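Local coordinates for protein endonuclease V (Streptomyces avermitilis, PDB 3GOC) that probably cleaves deaminated DNA at the second phosphodiester bond 3' to a deoxyinosine, with magnesium as cofactor, leaving the lesion in the nicked strand, at residues A[18-23]-A[89-94]; A[116-121]-A[126-131]; A[171-176]-A[182-187]; A[198-203]-A[208-213]. All blocks are in the same frame, centred on the assembly; numbering follows the deposited sequence.

Overall arrangement
Interaction 3 lies within the central mixed sheet of an RNase H-like fold whose magnesium ions are held by Asp46, Asp114 and Asp217; the other three involve helices and loops packed around it. Interactions 1 and 2 touch, with centres about 10 Å apart: the rings of Phe91 and His129 meet edge to face. Interaction 2 reaches interaction 3, about 14 Å away between centres, through Gly117 N and Ser186 OG. Interactions 3 and 4, with centres also about 10 Å apart, touch where Arg208 of interaction 4 bonds to Thr176 and Pro182 of interaction 3. Interactions 1 and 4 lie on opposite sides of the chain's centre, with their own centres about 26 Å apart. The side chain of Leu126 lies about 8 Å from a magnesium ion.

Interaction 1. Residues A[18-23]-A[89-94]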
loop_
_atom_site.group_PDB
_atom_site.type_symbol
_atom_site.label_atom_id
_atom_site.label_comp_id
_atom_site.label_asym_id
_atom_site.label_seq_id
_atom_site.Cartn_x
_atom_site.Cartn_y
_atom_site.Cartn_z
ATOM N N ARG A 18 -31.481 11.384 10.310
ATOM C CA ARG A 18 -30.410 12.277 10.732
ATOM C C ARG A 18 -30.098 12.049 12.208
ATOM O O ARG A 18 -28.940 12.116 12.623
ATOM C CB ARG A 18 -30.790 13.742 10.506
ATOM C CG ARG A 18 -30.877 14.142 9.041
ATOM C CD ARG A 18 -30.854 15.656 8.899
ATOM N NE ARG A 18 -31.952 16.286 9.627
ATOM C CZ ARG A 18 -33.161 16.500 9.118
ATOM N NH1 ARG A 18 -34.100 17.067 9.858
ATOM N NH2 ARG A 18 -33.424 16.168 7.863
ATOM N N ALA A 19 -31.131 11.770 12.998
ATOM C CA ALA A 19 -30.944 11.522 14.424
ATOM C C ALA A 19 -30.095 10.269 14.624
ATOM O O ALA A 19 -29.252 10.226 15.519
ATOM C CB ALA A 19 -32.298 11.367 15.114
ATOM N N VAL A 20 -30.317 9.255 13.791
ATOM C CA VAL A 20 -29.543 8.018 13.886
ATOM C C VAL A 20 -28.087 8.330 13.559
ATOM O O VAL A 20 -27.173 7.859 14.235
ATOM C CB VAL A 20 -30.073 6.924 12.912
ATOM C CG1 VAL A 20 -29.114 5.734 12.882
ATOM C CG2 VAL A 20 -31.459 6.462 13.348
ATOM N N GLN A 21 -27.865 9.137 12.526
ATOM C CA GLN A 21 -26.501 9.496 12.144
ATOM C C GLN A 21 -25.774 10.222 13.268
ATOM O O GLN A 21 -24.629 9.900 13.575
ATOM C CB GLN A 21 -26.506 10.383 10.897
ATOM C CG GLN A 21 -27.103 9.727 9.664
ATOM C CD GLN A 21 -27.001 10.618 8.443
ATOM O OE1 GLN A 21 -27.331 11.800 8.504
ATOM N NE2 GLN A 21 -26.563 10.053 7.321
ATOM N N ASP A 22 -26.431 11.203 13.878
ATOM C CA ASP A 22 -25.787 11.952 14.951
ATOM C C ASP A 22 -25.513 11.091 16.182
ATOM O O ASP A 22 -24.554 11.332 16.913
ATOM C CB ASP A 22 -26.627 13.172 15.343
ATOM C CG ASP A 22 -26.717 14.200 14.228
ATOM O OD1 ASP A 22 -25.788 14.260 13.393
ATOM O OD2 ASP A 22 -27.707 14.957 14.197
ATOM N N GLU A 23 -26.348 10.083 16.404
ATOM C CA GLU A 23 -26.180 9.202 17.551
ATOM C C GLU A 23 -25.097 8.149 17.320
ATOM O O GLU A 23 -24.273 7.895 18.201
ATOM C CB GLU A 23 -27.513 8.533 17.885
ATOM C CG GLU A 23 -28.584 9.530 18.321
ATOM C CD GLU A 23 -29.993 8.969 18.251
ATOM O OE1 GLU A 23 -30.948 9.704 18.590
ATOM O OE2 GLU A 23 -30.153 7.796 17.854
ATOM N N LEU A 89 -28.354 8.589 1.873
ATOM C CA LEU A 89 -28.374 7.491 0.919
ATOM C C LEU A 89 -28.044 6.116 1.492
ATOM O O LEU A 89 -28.524 5.101 0.985
ATOM C CB LEU A 89 -27.436 7.809 -0.245
ATOM C CG LEU A 89 -27.815 9.046 -1.065
ATOM C CD1 LEU A 89 -26.862 9.173 -2.238
ATOM C CD2 LEU A 89 -29.247 8.930 -1.554
ATOM N N ALA A 90 -27.239 6.076 2.547
ATOM C CA ALA A 90 -26.869 4.802 3.151
ATOM C C ALA A 90 -28.067 4.076 3.749
ATOM O O ALA A 90 -28.070 2.845 3.849
ATOM C CB ALA A 90 -25.815 5.013 4.224
ATOM N N PHE A 91 -29.083 4.826 4.161
ATOM C CA PHE A 91 -30.251 4.186 4.749
ATOM C C PHE A 91 -31.037 3.331 3.768
ATOM O O PHE A 91 -31.914 2.565 4.168
ATOM C CB PHE A 91 -31.162 5.221 5.408
ATOM C CG PHE A 91 -30.586 5.794 6.668
ATOM C CD1 PHE A 91 -29.757 6.916 6.626
ATOM C CD2 PHE A 91 -30.830 5.182 7.897
ATOM C CE1 PHE A 91 -29.173 7.418 7.791
ATOM C CE2 PHE A 91 -30.254 5.671 9.067
ATOM C CZ PHE A 91 -29.424 6.795 9.016
ATOM N N ARG A 92 -30.710 3.443 2.484
ATOM C CA ARG A 92 -31.379 2.654 1.459
ATOM C C ARG A 92 -30.759 1.269 1.294
ATOM O O ARG A 92 -31.445 0.327 0.901
ATOM C CB ARG A 92 -31.273 3.336 0.091
ATOM C CG ARG A 92 -31.758 4.764 0.009
ATOM C CD ARG A 92 -31.582 5.270 -1.417
ATOM N NE ARG A 92 -30.169 5.297 -1.799
ATOM C CZ ARG A 92 -29.726 5.386 -3.053
ATOM N NH1 ARG A 92 -30.583 5.451 -4.063
ATOM N NH2 ARG A 92 -28.424 5.424 -3.298
ATOM N N GLU A 93 -29.470 1.150 1.612
ATOM C CA GLU A 93 -28.734 -0.088 1.375
ATOM C C GLU A 93 -28.033 -0.793 2.519
ATOM O O GLU A 93 -27.628 -1.940 2.356
ATOM C CB GLU A 93 -27.697 0.177 0.288
ATOM C CG GLU A 93 -26.730 1.285 0.660
ATOM C CD GLU A 93 -25.778 1.637 -0.459
ATOM O OE1 GLU A 93 -24.618 1.172 -0.431
ATOM O OE2 GLU A 93 -26.207 2.377 -1.363
ATOM N N ILE A 94 -27.880 -0.138 3.662
ATOM C CA ILE A 94 -27.187 -0.773 4.774
ATOM C C ILE A 94 -27.689 -2.170 5.140
ATOM O O ILE A 94 -26.888 -3.086 5.308
ATOM C CB ILE A 94 -27.193 0.162 5.993
ATOM C CG1 ILE A 94 -26.148 1.254 5.765
ATOM C CG2 ILE A 94 -26.901 -0.599 7.275
ATOM C CD1 ILE A 94 -26.412 2.503 6.533
#
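Phe91 sets its CG beside the backbone N (chi1 -71°), which carries the ring toward Val20 and Gln21 of helix 14-24. Gln21 has a similar first torsion, -62°, which sets its CG against the same ring; the extended chain beyond carries the amide along it. Gln21 CG and Val20 CB and CG1 come to the ring's edge, near its plane. Gln21 CG lies 3.6 Å from Phe91 CE1. Gln21 NE2 is 3.7 Å from Phe91 CE1, and the amide plane is turned 56° from the ring. On the neighbouring edge, Val20 CB and CG1 each sit 4.0 Å from Phe91 CZ. The contact joins helix 14-24 to the turn before helix 94-102. The Phe91 ring also meets His129 of helix 126-134 edge to face, so it touches two helices. An alanine here is likely to open a gap beside Val20 and Gln21 and take from His129 its edge-to-face contact with this ring. No hydrogen bond crosses between the two segments. The Gln21 amide is instead anchored through NE2 to Gly87 O, just before residues 89-94. The chemistry is therefore apolar at the ring edge, with the Gln21 amide beside it tied to the backbone of the adjoining loop.

Interaction 2. Residues A[116-121]-A[126-131]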
loop_
_atom_site.group_PDB
_atom_site.type_symbol
_atom_site.label_atom_id
_atom_site.label_comp_id
_atom_site.label_asym_id
_atom_site.label_seq_id
_atom_site.Cartn_x
_atom_site.Cartn_y
_atom_site.Cartn_z
ATOM N N TYR A 116 -17.988 7.019 0.439
ATOM C CA TYR A 116 -17.352 7.845 1.461
ATOM C C TYR A 116 -17.612 7.443 2.914
ATOM O O TYR A 116 -18.591 6.764 3.231
ATOM C CB TYR A 116 -17.797 9.306 1.291
ATOM C CG TYR A 116 -17.825 9.811 -0.144
ATOM C CD1 TYR A 116 -18.894 9.514 -0.987
ATOM C CD2 TYR A 116 -16.775 10.560 -0.660
ATOM C CE1 TYR A 116 -18.916 9.947 -2.312
ATOM C CE2 TYR A 116 -16.783 11.002 -1.983
ATOM C CZ TYR A 116 -17.852 10.690 -2.803
ATOM O OH TYR A 116 -17.846 11.099 -4.116
ATOM N N GLY A 117 -16.708 7.881 3.785
ATOM C CA GLY A 117 -16.833 7.633 5.210
ATOM C C GLY A 117 -17.085 8.975 5.885
ATOM O O GLY A 117 -18.192 9.508 5.823
ATOM N N VAL A 118 -16.062 9.540 6.520
ATOM C CA VAL A 118 -16.206 10.829 7.193
ATOM C C VAL A 118 -16.422 11.987 6.214
ATOM O O VAL A 118 -16.881 13.069 6.606
ATOM C CB VAL A 118 -14.979 11.132 8.082
ATOM C CG1 VAL A 118 -14.875 10.091 9.186
ATOM C CG2 VAL A 118 -13.721 11.137 7.244
ATOM N N ALA A 119 -16.087 11.769 4.945
ATOM C CA ALA A 119 -16.276 12.789 3.906
ATOM C C ALA A 119 -17.759 12.747 3.577
ATOM O O ALA A 119 -18.179 12.183 2.563
ATOM C CB ALA A 119 -15.439 12.444 2.669
ATOM N N HIS A 120 -18.538 13.376 4.444
ATOM C CA HIS A 120 -19.988 13.376 4.333
ATOM C C HIS A 120 -20.528 14.613 5.048
ATOM O O HIS A 120 -19.922 15.089 6.006
ATOM C CB HIS A 120 -20.484 12.076 4.980
ATOM C CG HIS A 120 -21.969 11.957 5.092
ATOM N ND1 HIS A 120 -22.678 12.479 6.153
ATOM C CD2 HIS A 120 -22.877 11.348 4.294
ATOM C CE1 HIS A 120 -23.960 12.196 6.003
ATOM N NE2 HIS A 120 -24.107 11.511 4.883
ATOM N N PRO A 121 -21.663 15.161 4.578
ATOM C CA PRO A 121 -22.256 16.351 5.197
ATOM C C PRO A 121 -22.379 16.272 6.719
ATOM O O PRO A 121 -22.259 17.285 7.406
ATOM C CB PRO A 121 -23.611 16.474 4.490
ATOM C CG PRO A 121 -23.871 15.084 3.949
ATOM C CD PRO A 121 -22.509 14.678 3.474
ATOM N N LEU A 126 -21.590 6.164 4.217
ATOM C CA LEU A 126 -21.680 4.708 4.162
ATOM C C LEU A 126 -20.583 3.940 4.897
ATOM O O LEU A 126 -20.868 3.056 5.706
ATOM C CB LEU A 126 -21.711 4.256 2.702
ATOM C CG LEU A 126 -21.730 2.749 2.447
ATOM C CD1 LEU A 126 -23.045 2.167 2.952
ATOM C CD2 LEU A 126 -21.564 2.486 0.954
ATOM N N ALA A 127 -19.329 4.270 4.613
ATOM C CA ALA A 127 -18.227 3.568 5.247
ATOM C C ALA A 127 -18.225 3.690 6.768
ATOM O O ALA A 127 -17.952 2.715 7.472
ATOM C CB ALA A 127 -16.896 4.048 4.676
ATOM N N SER A 128 -18.527 4.874 7.284
ATOM C CA SER A 128 -18.538 5.060 8.732
ATOM C C SER A 128 -19.739 4.368 9.370
ATOM O O SER A 128 -19.631 3.771 10.443
ATOM C CB SER A 128 -18.557 6.551 9.071
ATOM O OG SER A 128 -17.348 7.167 8.669
ATOM N N HIS A 129 -20.875 4.447 8.692
ATOM C CA HIS A 129 -22.116 3.845 9.154
ATOM C C HIS A 129 -21.947 2.326 9.213
ATOM O O HIS A 129 -22.298 1.685 10.208
ATOM C CB HIS A 129 -23.234 4.248 8.187
ATOM C CG HIS A 129 -24.619 4.058 8.723
ATOM N ND1 HIS A 129 -25.696 4.783 8.255
ATOM C CD2 HIS A 129 -25.119 3.202 9.646
ATOM C CE1 HIS A 129 -26.797 4.381 8.866
ATOM N NE2 HIS A 129 -26.474 3.420 9.714
ATOM N N LEU A 130 -21.381 1.753 8.154
ATOM C CA LEU A 130 -21.166 0.309 8.099
ATOM C C LEU A 130 -20.133 -0.109 9.147
ATOM O O LEU A 130 -20.267 -1.153 9.789
ATOM C CB LEU A 130 -20.686 -0.093 6.702
ATOM C CG LEU A 130 -20.441 -1.581 6.449
ATOM C CD1 LEU A 130 -21.759 -2.354 6.505
ATOM C CD2 LEU A 130 -19.787 -1.746 5.081
ATOM N N GLY A 131 -19.108 0.719 9.316
ATOM C CA GLY A 131 -18.069 0.423 10.287
ATOM C C GLY A 131 -18.597 0.313 11.708
ATOM O O GLY A 131 -18.315 -0.648 12.428
#
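The backbone of Gly117 runs close beside the first turn of helix 126-134, with its CA 4.3 Å from Ala127 CA. This is the loop between strand 110-114 and that helix, part of the RNase H-like core of endonuclease V. One hydrogen bond joins the segments: Ala127 N donates to Tyr116 O at 2.9 Å, with an N-H...O angle of 161°. The donor is tilted 31° from the carbonyl plane.

The side chains pack against this backbone. Ala127 CB points toward the loop and rests 3.6 Å from Gly117 CA. A side chain on Gly117 would come close to both Ala127 CB and Ser128 OG, so the lack of one suits the tight approach. Leu126 CB lies 4.0 Å from Tyr116 O, and its side chain is about 7 Å from those of the magnesium ligands Asp46 and Asp114. The Tyr116 side chain starts away from the helix, and its hydroxyl is bonded to Asn144 O. Ser128 places OG beside its backbone N (chi1 -66°). From there the hydroxyl faces the loop backbone and is hydrogen-bonded to Gly188 O of strand 183-189. Val118 CG1 touches the Ser128 hydroxyl oxygen, OG, at 3.9 Å, while Gly117 C lies 3.3 Å from Ser128 OG.

Interaction 3. Residues A[171-176]-A[182-187]; sequences GRALRT and PVFVSV
Arg172 N donates to Val185 O at 2.8 Å, within the carbonyl plane, and Val185 N returns a bond of 2.9 Å to Arg172 O. This pair belongs to the antiparallel beta hairpin of strands 168-174 and 183-189 in the central sheet. Leu174 and Val183 form the next hydrogen-bonded pair. Leu174 N to Val183 O is the straightest of the four bonds, with an N-H...O angle of 171°. Between these two pairs lies the non-hydrogen-bonded pair Ala173 and Phe184. The strand axes run at 153° to each other.

The two faces of the hairpin pack differently. On one, Ala173 CB touches Phe184 CE2 at 3.8 Å, and the Phe184 ring meets Tyr150 edge to face. On the other, Leu174 CD2 lies 4.0 Å from Val185 CG2, the side chains crossing at a slant. Leu174 CG is anti to the backbone N (chi1 179°), which lets its CD2 branch reach Val185. Thr200 of helix 193-202 touches both side chains. Arg172 begins on this same face, but its guanidinium leads away to a salt bridge with Asp194.

Past the end of strand 168-174, Thr176 CG2 meets Val183 CG2 at 3.6 Å, the side chains crossing at about a right angle. Thr176 OG1 is bonded to Arg208 O. The bent chain of Arg175 brings its guanidinium to the proline ring, where NH1 also bonds to Val180 O. Arg175 NH1 lies 3.6 Å from Pro182 CD.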
loop_
_atom_site.group_PDB
_atom_site.type_symbol
_atom_site.label_atom_id
_atom_site.label_comp_id
_atom_site.label_asym_id
_atom_site.label_seq_id
_atom_site.Cartn_x
_atom_site.Cartn_y
_atom_site.Cartn_z
ATOM N N GLY A 171 -10.665 13.827 4.136
ATOM C CA GLY A 171 -10.070 12.726 3.406
ATOM C C GLY A 171 -8.909 13.216 2.564
ATOM O O GLY A 171 -8.361 14.293 2.812
ATOM N N ARG A 172 -8.521 12.430 1.568
ATOM C CA ARG A 172 -7.422 12.829 0.700
ATOM C C ARG A 172 -7.642 12.441 -0.746
ATOM O O ARG A 172 -8.229 11.399 -1.036
ATOM C CB ARG A 172 -6.109 12.188 1.156
ATOM C CG ARG A 172 -5.556 12.726 2.451
ATOM C CD ARG A 172 -4.347 11.924 2.885
ATOM N NE ARG A 172 -3.906 12.310 4.219
ATOM C CZ ARG A 172 -3.056 11.600 4.955
ATOM N NH1 ARG A 172 -2.712 12.029 6.162
ATOM N NH2 ARG A 172 -2.563 10.459 4.487
ATOM N N ALA A 173 -7.179 13.292 -1.655
ATOM C CA ALA A 173 -7.242 12.970 -3.069
ATOM C C ALA A 173 -5.937 12.179 -3.197
ATOM O O ALA A 173 -4.870 12.663 -2.806
ATOM C CB ALA A 173 -7.194 14.231 -3.912
ATOM N N LEU A 174 -6.020 10.957 -3.711
ATOM C CA LEU A 174 -4.848 10.097 -3.820
ATOM C C LEU A 174 -4.562 9.672 -5.248
ATOM O O LEU A 174 -5.443 9.156 -5.935
ATOM C CB LEU A 174 -5.059 8.844 -2.967
ATOM C CG LEU A 174 -3.939 7.803 -2.962
ATOM C CD1 LEU A 174 -2.719 8.372 -2.248
ATOM C CD2 LEU A 174 -4.420 6.538 -2.256
ATOM N N ARG A 175 -3.325 9.888 -5.685
ATOM C CA ARG A 175 -2.911 9.512 -7.028
ATOM C C ARG A 175 -2.615 8.015 -7.012
ATOM O O ARG A 175 -1.581 7.594 -6.491
ATOM C CB ARG A 175 -1.643 10.288 -7.425
ATOM C CG ARG A 175 -1.252 10.134 -8.889
ATOM C CD ARG A 175 -2.102 11.026 -9.788
ATOM N NE ARG A 175 -1.819 12.448 -9.570
ATOM C CZ ARG A 175 -2.450 13.443 -10.188
ATOM N NH1 ARG A 175 -3.408 13.185 -11.067
ATOM N NH2 ARG A 175 -2.133 14.705 -9.923
ATOM N N THR A 176 -3.523 7.205 -7.558
ATOM C CA THR A 176 -3.317 5.759 -7.590
ATOM C C THR A 176 -2.591 5.340 -8.860
ATOM O O THR A 176 -1.963 4.287 -8.902
ATOM C CB THR A 176 -4.658 4.993 -7.468
ATOM O OG1 THR A 176 -5.606 5.534 -8.398
ATOM C CG2 THR A 176 -5.213 5.119 -6.051
ATOM N N PRO A 182 -6.904 11.426 -9.740
ATOM C CA PRO A 182 -6.878 10.701 -8.464
ATOM C C PRO A 182 -8.233 10.172 -8.007
ATOM O O PRO A 182 -9.271 10.461 -8.619
ATOM C CB PRO A 182 -6.326 11.737 -7.489
ATOM C CG PRO A 182 -6.869 13.028 -8.042
ATOM C CD PRO A 182 -6.664 12.869 -9.534
ATOM N N VAL A 183 -8.211 9.368 -6.947
ATOM C CA VAL A 183 -9.442 8.852 -6.359
ATOM C C VAL A 183 -9.536 9.578 -5.028
ATOM O O VAL A 183 -8.598 10.270 -4.634
ATOM C CB VAL A 183 -9.422 7.314 -6.157
ATOM C CG1 VAL A 183 -9.423 6.630 -7.516
ATOM C CG2 VAL A 183 -8.221 6.884 -5.337
ATOM N N PHE A 184 -10.656 9.427 -4.336
ATOM C CA PHE A 184 -10.865 10.143 -3.092
ATOM C C PHE A 184 -11.087 9.211 -1.928
ATOM O O PHE A 184 -12.108 8.534 -1.815
ATOM C CB PHE A 184 -12.008 11.125 -3.322
ATOM C CG PHE A 184 -11.774 11.995 -4.523
ATOM C CD1 PHE A 184 -12.180 11.584 -5.795
ATOM C CD2 PHE A 184 -11.007 13.152 -4.403
ATOM C CE1 PHE A 184 -11.814 12.310 -6.932
ATOM C CE2 PHE A 184 -10.634 13.886 -5.524
ATOM C CZ PHE A 184 -11.036 13.463 -6.797
ATOM N N VAL A 185 -10.086 9.201 -1.058
ATOM C CA VAL A 185 -10.039 8.329 0.101
ATOM C C VAL A 185 -10.487 8.981 1.399
ATOM O O VAL A 185 -10.073 10.090 1.717
ATOM C CB VAL A 185 -8.592 7.830 0.289
ATOM C CG1 VAL A 185 -8.501 6.874 1.462
ATOM C CG2 VAL A 185 -8.113 7.168 -0.993
ATOM N N SER A 186 -11.332 8.288 2.149
ATOM C CA SER A 186 -11.761 8.812 3.431
ATOM C C SER A 186 -11.831 7.677 4.437
ATOM O O SER A 186 -12.057 6.519 4.080
ATOM C CB SER A 186 -13.115 9.528 3.309
ATOM O OG SER A 186 -14.133 8.657 2.854
ATOM N N VAL A 187 -11.599 8.007 5.701
ATOM C CA VAL A 187 -11.660 6.998 6.738
ATOM C C VAL A 187 -13.113 6.665 7.031
ATOM O O VAL A 187 -14.005 7.512 6.919
ATOM C CB VAL A 187 -10.987 7.488 8.033
ATOM C CG1 VAL A 187 -9.513 7.735 7.785
ATOM C CG2 VAL A 187 -11.662 8.747 8.515
#

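Interaction 4. Residues A[198-203]-A[208-213]; sequences AHTLAL and RIPETT
Leu203 CB rests against Pro210 CB at 3.9 Å, the start of a side chain that reaches from just after helix 193-202 to the start of helix 211-228. Its CG stands beside the backbone N (chi1 -69°), and the chain divides there into two methyls. CD1 meets both branches of Thr212, with Leu203 CD1 3.6 Å from Thr212 OG1. Leu203 CD2 lies 3.9 Å from Thr212 CG2. The two side chains cross at about a right angle. Val112 of strand 110-114 touches both, so the leucine is packed against the central sheet. Three residues earlier, Thr200 CG2 approaches Pro210 CG at 4.1 Å.

The carbonyl of Leu203 does the polar work. Glu211 N donates to Leu203 O at 3.0 Å, with an N-H...O angle of 157°. A water also donates to this oxygen and to Ile209 O, bridging the two carbonyls. Pro210 CA adds a CH...O contact. Glu211 CG lies alongside at 3.6 Å from Leu203 O. Pro210 holds the N-cap position of helix 211-228, and Glu211 is the helix's first residue. The bond from Glu211 N therefore gives a first-turn amide an acceptor just after helix 193-202. A backbone bond, a water bridge and apolar packing thus join the two ends of the loop between these helices.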
loop_
_atom_site.group_PDB
_atom_site.type_symbol
_atom_site.label_atom_id
_atom_site.label_comp_id
_atom_site.label_asym_id
_atom_site.label_seq_id
_atom_site.Cartn_x
_atom_site.Cartn_y
_atom_site.Cartn_z
ATOM N N ALA A 198 -2.563 3.735 2.261
ATOM C CA ALA A 198 -1.706 2.581 2.035
ATOM C C ALA A 198 -2.508 1.418 1.465
ATOM O O ALA A 198 -2.066 0.747 0.537
ATOM C CB ALA A 198 -1.026 2.167 3.341
ATOM N N HIS A 199 -3.696 1.179 2.009
ATOM C CA HIS A 199 -4.520 0.085 1.502
ATOM C C HIS A 199 -4.988 0.378 0.085
ATOM O O HIS A 199 -5.002 -0.503 -0.776
ATOM C CB HIS A 199 -5.724 -0.146 2.419
ATOM C CG HIS A 199 -5.416 -1.022 3.594
ATOM N ND1 HIS A 199 -5.343 -2.395 3.495
ATOM C CD2 HIS A 199 -5.100 -0.719 4.874
ATOM C CE1 HIS A 199 -4.992 -2.901 4.667
ATOM N NE2 HIS A 199 -4.838 -1.904 5.520
ATOM N N THR A 200 -5.373 1.625 -0.164
ATOM C CA THR A 200 -5.844 1.998 -1.488
ATOM C C THR A 200 -4.732 1.809 -2.524
ATOM O O THR A 200 -4.983 1.296 -3.620
ATOM C CB THR A 200 -6.362 3.458 -1.484
ATOM O OG1 THR A 200 -7.407 3.579 -0.507
ATOM C CG2 THR A 200 -6.941 3.836 -2.838
ATOM N N LEU A 201 -3.506 2.212 -2.188
ATOM C CA LEU A 201 -2.390 2.039 -3.126
ATOM C C LEU A 201 -2.124 0.551 -3.349
ATOM O O LEU A 201 -1.887 0.118 -4.476
ATOM C CB LEU A 201 -1.117 2.707 -2.597
ATOM C CG LEU A 201 -1.099 4.238 -2.556
ATOM C CD1 LEU A 201 0.224 4.706 -1.960
ATOM C CD2 LEU A 201 -1.282 4.805 -3.968
ATOM N N ALA A 202 -2.171 -0.234 -2.276
ATOM C CA ALA A 202 -1.921 -1.665 -2.392
ATOM C C ALA A 202 -2.980 -2.362 -3.241
ATOM O O ALA A 202 -2.740 -3.445 -3.774
ATOM C CB ALA A 202 -1.845 -2.299 -1.006
ATOM N N LEU A 203 -4.150 -1.739 -3.371
ATOM C CA LEU A 203 -5.243 -2.309 -4.164
ATOM C C LEU A 203 -5.273 -1.771 -5.586
ATOM O O LEU A 203 -6.117 -2.170 -6.387
ATOM C CB LEU A 203 -6.586 -2.013 -3.487
ATOM C CG LEU A 203 -6.845 -2.742 -2.171
ATOM C CD1 LEU A 203 -8.080 -2.170 -1.475
ATOM C CD2 LEU A 203 -7.038 -4.222 -2.466
ATOM N N ARG A 208 -6.620 2.399 -11.683
ATOM C CA ARG A 208 -6.897 3.591 -10.898
ATOM C C ARG A 208 -7.867 3.244 -9.769
ATOM O O ARG A 208 -7.741 3.748 -8.656
ATOM C CB ARG A 208 -7.513 4.672 -11.788
ATOM C CG ARG A 208 -8.073 5.856 -11.018
ATOM C CD ARG A 208 -8.793 6.838 -11.925
ATOM N NE ARG A 208 -9.393 7.908 -11.133
ATOM C CZ ARG A 208 -10.696 8.150 -11.059
ATOM N NH1 ARG A 208 -11.561 7.401 -11.739
ATOM N NH2 ARG A 208 -11.137 9.139 -10.294
ATOM N N ILE A 209 -8.835 2.385 -10.075
ATOM C CA ILE A 209 -9.862 1.963 -9.119
ATOM C C ILE A 209 -9.430 0.711 -8.355
ATOM O O ILE A 209 -8.930 -0.237 -8.954
ATOM C CB ILE A 209 -11.187 1.650 -9.864
ATOM C CG1 ILE A 209 -11.623 2.861 -10.693
ATOM C CG2 ILE A 209 -12.278 1.259 -8.873
ATOM C CD1 ILE A 209 -11.842 4.139 -9.885
ATOM N N PRO A 210 -9.619 0.692 -7.022
ATOM C CA PRO A 210 -9.234 -0.471 -6.218
ATOM C C PRO A 210 -9.844 -1.761 -6.750
ATOM O O PRO A 210 -11.012 -1.783 -7.147
ATOM C CB PRO A 210 -9.766 -0.125 -4.833
ATOM C CG PRO A 210 -9.618 1.353 -4.783
ATOM C CD PRO A 210 -10.092 1.790 -6.160
ATOM N N GLU A 211 -9.067 -2.841 -6.749
ATOM C CA GLU A 211 -9.573 -4.119 -7.238
ATOM C C GLU A 211 -10.782 -4.588 -6.446
ATOM O O GLU A 211 -11.638 -5.289 -6.977
ATOM C CB GLU A 211 -8.452 -5.169 -7.227
ATOM C CG GLU A 211 -7.423 -4.908 -8.318
ATOM C CD GLU A 211 -6.444 -6.045 -8.522
ATOM O OE1 GLU A 211 -6.865 -7.219 -8.468
ATOM O OE2 GLU A 211 -5.250 -5.762 -8.761
ATOM N N THR A 212 -10.858 -4.192 -5.180
ATOM C CA THR A 212 -12.002 -4.557 -4.348
ATOM C C THR A 212 -13.293 -3.970 -4.933
ATOM O O THR A 212 -14.335 -4.635 -4.950
ATOM C CB THR A 212 -11.829 -4.046 -2.903
ATOM O OG1 THR A 212 -11.368 -2.686 -2.924
ATOM C CG2 THR A 212 -10.827 -4.918 -2.154
ATOM N N THR A 213 -13.224 -2.730 -5.416
ATOM C CA THR A 213 -14.392 -2.085 -6.002
ATOM C C THR A 213 -14.718 -2.701 -7.348
ATOM O O THR A 213 -15.881 -2.974 -7.650
ATOM C CB THR A 213 -14.164 -0.576 -6.177
ATOM O OG1 THR A 213 -14.074 0.033 -4.883
ATOM C CG2 THR A 213 -15.317 0.061 -6.950
HETATM O O HOH W 1 -7.029 -2.044 -9.122
#